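Local atomic coordinates of capsular polysaccharide export system protein KpsC (Thermosulfurimonas dismutans, PDB entry 6MGD), a protein that probably transfers Kdo in beta-2,7 linkage while building the glycolipid anchor of bacterial capsular polysaccharide. Residues K153-P159 against Y235-V241. Sequence-based numbering, arbitrary orientation.
Sequences KKIIVVP and YADEVHV
Strands 155-159 and 238-241 run parallel as the two central strands of the six-stranded parallel sheet in one of the two Rossmann-like halves expected of a GT-B glycosyltransferase. I155 O opens the pairing by accepting twice, from E238 N at 3.2 Å and, at a poorer angle of 137°, from D237 N. Further along, E238 O takes the amide of V157, and V157 O receives H240 N at 2.9 Å in a nearly straight bond. Just before strand 238-241, the side chain of D237 takes the place of a backbone acceptor: OD2 uses its anti lone pair to take I155 N at 2.9 Å.

On the face carrying I156 and E238, I156 lies over one face of the H240 ring, with CG2 3.8 Å from the ring centroid in a CH-pi contact while CD1 rests 3.6 Å from NE2. The ring is held at both nitrogens: NE2 donates in the ring plane to E238 OE1, and ND1 bonds Y260 OH. A bend in the aliphatic chain of K154 (chi3 67°) brings NZ above the E238 carboxylate plane, where it forms a salt bridge to OE2 at 3.2 Å. An alanine in place of E238 would probably leave the K154 ammonium without this counter-charge and H240 NE2 without its acceptor, with the ring less firmly fixed. Across the sheet, V157 CG1 packs 3.6 Å from V239 CG2 and also touches A236 CB, on the side where helix 246-253 meets V239 through A250.

E238 thus joins an exposed lysine just before strand 155-159 to a buried histidine, and its negative charge is likely to favour a proton on NE2, whatever the net charge of the ring.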
loop_
_atom_site.group_PDB
_atom_site.type_symbol
_atom_site.label_atom_id
_atom_site.label_comp_id
_atom_site.label_asym_id
_atom_site.label_seq_id
_atom_site.Cartn_x
_atom_site.Cartn_y
_atom_site.Cartn_z
ATOM N N LYS A 153 -12.432 28.843 -1.264
ATOM C CA LYS A 153 -11.268 28.229 -1.877
ATOM C C LYS A 153 -11.452 26.718 -1.985
ATOM O O LYS A 153 -12.240 26.104 -1.260
ATOM C CB LYS A 153 -10.009 28.542 -1.067
ATOM C CG LYS A 153 -9.866 30.005 -0.689
ATOM C CD LYS A 153 -8.888 30.185 0.460
ATOM C CE LYS A 153 -8.948 31.599 1.014
ATOM N NZ LYS A 153 -8.134 31.746 2.252
ATOM N N LYS A 154 -10.704 26.118 -2.907
ATOM C CA LYS A 154 -10.732 24.669 -3.062
ATOM C C LYS A 154 -10.073 24.004 -1.861
ATOM O O LYS A 154 -8.976 24.387 -1.448
ATOM C CB LYS A 154 -10.028 24.258 -4.355
ATOM C CG LYS A 154 -10.071 22.763 -4.631
ATOM C CD LYS A 154 -9.845 22.457 -6.104
ATOM C CE LYS A 154 -8.435 22.802 -6.546
ATOM N NZ LYS A 154 -8.203 22.422 -7.968
ATOM N N ILE A 155 -10.752 23.013 -1.293
ATOM C CA ILE A 155 -10.264 22.304 -0.114
ATOM C C ILE A 155 -9.322 21.194 -0.567
ATOM O O ILE A 155 -9.734 20.270 -1.278
ATOM C CB ILE A 155 -11.427 21.736 0.716
ATOM C CG1 ILE A 155 -12.407 22.847 1.101
ATOM C CG2 ILE A 155 -10.902 21.052 1.972
ATOM C CD1 ILE A 155 -11.810 23.899 2.012
ATOM N N ILE A 156 -8.058 21.284 -0.154
ATOM C CA ILE A 156 -7.048 20.267 -0.431
ATOM C C ILE A 156 -6.580 19.678 0.897
ATOM O O ILE A 156 -6.322 20.421 1.851
ATOM C CB ILE A 156 -5.865 20.844 -1.235
ATOM C CG1 ILE A 156 -6.298 21.215 -2.655
ATOM C CG2 ILE A 156 -4.713 19.850 -1.296
ATOM C CD1 ILE A 156 -5.144 21.635 -3.560
ATOM N N VAL A 157 -6.491 18.346 0.962
ATOM C CA VAL A 157 -6.019 17.632 2.144
ATOM C C VAL A 157 -4.724 16.915 1.788
ATOM O O VAL A 157 -4.591 16.349 0.697
ATOM C CB VAL A 157 -7.070 16.632 2.677
ATOM C CG1 VAL A 157 -7.358 15.540 1.657
ATOM C CG2 VAL A 157 -6.628 16.021 4.007
ATOM N N VAL A 158 -3.764 16.955 2.707
ATOM C CA VAL A 158 -2.465 16.315 2.520
ATOM C C VAL A 158 -2.167 15.439 3.730
ATOM O O VAL A 158 -1.935 15.960 4.829
ATOM C CB VAL A 158 -1.350 17.354 2.304
ATOM C CG1 VAL A 158 0.017 16.683 2.307
ATOM C CG2 VAL A 158 -1.566 18.113 1.003
ATOM N N PRO A 159 -2.174 14.111 3.584
ATOM C CA PRO A 159 -1.832 13.229 4.710
ATOM C C PRO A 159 -0.323 13.077 4.820
ATOM O O PRO A 159 0.340 12.652 3.871
ATOM C CB PRO A 159 -2.508 11.904 4.336
ATOM C CG PRO A 159 -2.525 11.914 2.844
ATOM C CD PRO A 159 -2.654 13.358 2.412
ATOM N N TYR A 235 -14.872 15.807 3.478
ATOM C CA TYR A 235 -14.909 17.264 3.461
ATOM C C TYR A 235 -13.939 17.872 2.455
ATOM O O TYR A 235 -13.957 19.092 2.266
ATOM C CB TYR A 235 -14.607 17.815 4.859
ATOM C CG TYR A 235 -15.599 17.388 5.919
ATOM C CD1 TYR A 235 -15.212 17.255 7.247
ATOM C CD2 TYR A 235 -16.923 17.122 5.592
ATOM C CE1 TYR A 235 -16.114 16.863 8.219
ATOM C CE2 TYR A 235 -17.832 16.731 6.556
ATOM C CZ TYR A 235 -17.424 16.604 7.867
ATOM O OH TYR A 235 -18.327 16.216 8.831
ATOM N N ALA A 236 -13.109 17.063 1.805
ATOM C CA ALA A 236 -12.094 17.559 0.888
ATOM C C ALA A 236 -12.591 17.523 -0.552
ATOM O O ALA A 236 -13.358 16.641 -0.945
ATOM C CB ALA A 236 -10.806 16.742 1.007
ATOM N N ASP A 237 -12.139 18.506 -1.337
ATOM C CA ASP A 237 -12.392 18.503 -2.773
ATOM C C ASP A 237 -11.392 17.617 -3.507
ATOM O O ASP A 237 -11.775 16.865 -4.411
ATOM C CB ASP A 237 -12.336 19.931 -3.320
ATOM C CG ASP A 237 -13.467 20.799 -2.804
ATOM O OD1 ASP A 237 -14.636 20.366 -2.889
ATOM O OD2 ASP A 237 -13.186 21.912 -2.310
ATOM N N GLU A 238 -10.115 17.697 -3.134
ATOM C CA GLU A 238 -9.062 16.888 -3.730
ATOM C C GLU A 238 -8.102 16.432 -2.639
ATOM O O GLU A 238 -7.929 17.110 -1.620
ATOM C CB GLU A 238 -8.292 17.662 -4.812
ATOM C CG GLU A 238 -9.143 18.146 -5.978
ATOM C CD GLU A 238 -8.351 18.969 -6.981
ATOM O OE1 GLU A 238 -7.163 19.252 -6.718
ATOM O OE2 GLU A 238 -8.919 19.333 -8.033
ATOM N N VAL A 239 -7.473 15.280 -2.863
ATOM C CA VAL A 239 -6.502 14.705 -1.935
ATOM C C VAL A 239 -5.139 14.690 -2.618
ATOM O O VAL A 239 -4.987 14.109 -3.700
ATOM C CB VAL A 239 -6.910 13.291 -1.494
ATOM C CG1 VAL A 239 -5.970 12.778 -0.413
ATOM C CG2 VAL A 239 -8.347 13.279 -1.009
ATOM N N HIS A 240 -4.145 15.317 -1.993
ATOM C CA HIS A 240 -2.797 15.404 -2.550
ATOM C C HIS A 240 -1.833 14.649 -1.646
ATOM O O HIS A 240 -1.632 15.031 -0.488
ATOM C CB HIS A 240 -2.362 16.861 -2.719
ATOM C CG HIS A 240 -3.132 17.602 -3.770
ATOM N ND1 HIS A 240 -2.548 18.531 -4.604
ATOM C CD2 HIS A 240 -4.440 17.553 -4.119
ATOM C CE1 HIS A 240 -3.463 19.020 -5.423
ATOM N NE2 HIS A 240 -4.619 18.443 -5.150
ATOM N N VAL A 241 -1.231 13.583 -2.179
ATOM C CA VAL A 241 -0.401 12.672 -1.403
ATOM C C VAL A 241 0.963 12.533 -2.071
ATOM O O VAL A 241 1.198 13.021 -3.176
ATOM C CB VAL A 241 -1.054 11.283 -1.243
ATOM C CG1 VAL A 241 -2.483 11.418 -0.745
ATOM C CG2 VAL A 241 -1.012 10.525 -2.561
#